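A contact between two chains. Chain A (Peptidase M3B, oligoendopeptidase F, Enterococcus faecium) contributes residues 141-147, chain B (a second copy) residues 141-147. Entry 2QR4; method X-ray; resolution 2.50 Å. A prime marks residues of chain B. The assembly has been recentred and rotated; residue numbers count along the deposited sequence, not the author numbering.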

# COMPACT_ATOMS: atom_id res chain seq x y z
N GLY A 141 6.93 4.28 14.60
CA GLY A 141 6.66 2.85 14.56
C GLY A 141 5.77 2.43 13.40
O GLY A 141 5.76 1.26 13.02
N ALA A 142 5.02 3.37 12.84
CA ALA A 142 4.09 3.09 11.76
C ALA A 142 4.71 3.38 10.40
O ALA A 142 4.06 3.19 9.37
CB ALA A 142 2.84 3.91 11.91
N GLY A 143 5.96 3.83 10.41
CA GLY A 143 6.64 4.32 9.20
C GLY A 143 6.63 3.35 8.03
O GLY A 143 6.44 3.75 6.87
N GLU A 144 6.83 2.07 8.32
CA GLU A 144 6.76 1.03 7.31
C GLU A 144 5.39 1.01 6.63
O GLU A 144 5.29 0.94 5.41
CB GLU A 144 7.06 -0.33 7.92
CG GLU A 144 8.52 -0.61 8.10
CD GLU A 144 8.79 -2.03 8.50
OE1 GLU A 144 8.66 -2.35 9.70
OE2 GLU A 144 9.16 -2.84 7.61
N ILE A 145 4.34 1.07 7.44
CA ILE A 145 3.00 1.15 6.88
C ILE A 145 2.87 2.36 5.95
O ILE A 145 2.43 2.22 4.82
CB ILE A 145 1.94 1.20 7.99
CG1 ILE A 145 2.18 0.11 9.03
CG2 ILE A 145 0.56 1.10 7.40
CD1 ILE A 145 2.43 -1.25 8.46
N PHE A 146 3.29 3.54 6.39
CA PHE A 146 3.20 4.73 5.51
C PHE A 146 3.94 4.59 4.18
O PHE A 146 3.46 5.04 3.15
CB PHE A 146 3.64 6.01 6.22
CG PHE A 146 2.68 6.46 7.26
CD1 PHE A 146 2.89 6.16 8.58
CD2 PHE A 146 1.54 7.16 6.90
CE1 PHE A 146 1.98 6.55 9.54
CE2 PHE A 146 0.63 7.55 7.86
CZ PHE A 146 0.85 7.24 9.18
N ASP A 147 5.10 3.94 4.21
CA ASP A 147 5.92 3.80 3.02
C ASP A 147 5.54 2.58 2.16
O ASP A 147 6.08 2.42 1.07
CB ASP A 147 7.41 3.74 3.39
CG ASP A 147 7.90 5.03 4.05
OD1 ASP A 147 7.17 6.04 4.01
OD2 ASP A 147 9.02 5.04 4.60
N GLY B 141 -7.17 8.45 12.76
CA GLY B 141 -6.94 9.30 11.59
C GLY B 141 -6.13 8.62 10.49
O GLY B 141 -6.25 8.98 9.33
N ALA B 142 -5.34 7.63 10.86
CA ALA B 142 -4.49 6.89 9.94
C ALA B 142 -5.18 5.63 9.47
O ALA B 142 -4.55 4.80 8.80
CB ALA B 142 -3.17 6.52 10.64
N GLY B 143 -6.45 5.48 9.84
CA GLY B 143 -7.21 4.25 9.58
C GLY B 143 -7.20 3.83 8.13
O GLY B 143 -6.98 2.66 7.80
N GLU B 144 -7.40 4.80 7.25
CA GLU B 144 -7.41 4.60 5.81
C GLU B 144 -6.02 4.14 5.34
O GLU B 144 -5.91 3.26 4.50
CB GLU B 144 -7.79 5.92 5.14
CG GLU B 144 -8.72 5.85 3.97
CD GLU B 144 -9.31 7.21 3.66
OE1 GLU B 144 -9.34 8.04 4.58
OE2 GLU B 144 -9.75 7.45 2.52
N ILE B 145 -4.97 4.74 5.88
CA ILE B 145 -3.62 4.30 5.53
C ILE B 145 -3.40 2.83 5.93
O ILE B 145 -2.80 2.06 5.18
CB ILE B 145 -2.52 5.18 6.17
CG1 ILE B 145 -2.75 6.67 5.90
CG2 ILE B 145 -1.13 4.71 5.73
CD1 ILE B 145 -2.89 7.00 4.46
N PHE B 146 -3.90 2.42 7.09
CA PHE B 146 -3.73 1.03 7.54
C PHE B 146 -4.43 -0.03 6.70
O PHE B 146 -3.97 -1.17 6.63
CB PHE B 146 -4.16 0.86 9.01
CG PHE B 146 -3.13 1.34 10.00
CD1 PHE B 146 -3.30 2.55 10.66
CD2 PHE B 146 -1.99 0.60 10.25
CE1 PHE B 146 -2.36 3.00 11.57
CE2 PHE B 146 -1.04 1.05 11.16
CZ PHE B 146 -1.22 2.25 11.81
N ASP B 147 -5.54 0.28 6.05
CA ASP B 147 -6.13 -0.77 5.23
C ASP B 147 -6.10 -0.49 3.74
O ASP B 147 -6.80 -1.13 2.96
CB ASP B 147 -7.51 -1.18 5.73
CG ASP B 147 -8.26 -0.02 6.26
OD1 ASP B 147 -8.83 -0.13 7.37
OD2 ASP B 147 -8.24 1.02 5.58

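Each stretch enters a helix at Gly143, and the two helices cross at 73°, their axes approaching to 9.5 Å. The backbones match reciprocally: the CA of Ile145 lies 6.8 Å from the CA of Phe146′, and the CA of Phe146 lies 6.8 Å from that of Ile145′. Within each chain the first helical turn is closed by a bond from Phe146 N to Ala142 O (3.1 Å) and from Phe146′ N to Ala142′ O (3.0 Å). With these backbone groups paired internally and no hydrogen bond crossing the contact, apolar packing joins the stretches.

Ile145 and Ile145′ point their CA-to-CB bonds toward the partner and meet near the centre, CG2 to CG2, at 4.3 Å. The beta-branch suits this place, since it sets a methyl close to the backbone and facing the other helix. Each CG2 also packs obliquely against a phenylalanine ring: Ile145 CG2 lies 3.9 Å from Phe146′ CD2, and Ile145′ CG2 3.8 Å from Phe146 CD2. The phenylalanines leave their backbones sideways, but their length carries the rings across to the small alanines, with Phe146 CZ 4.3 Å from Ala142′ CB and Phe146′ CZ 4.4 Å from Ala142 CB. Together the stretches bury 263 Å², mostly on isoleucine and phenylalanine; Glu144 and Glu144′, partly exposed, keep their charges outside this apolar cluster.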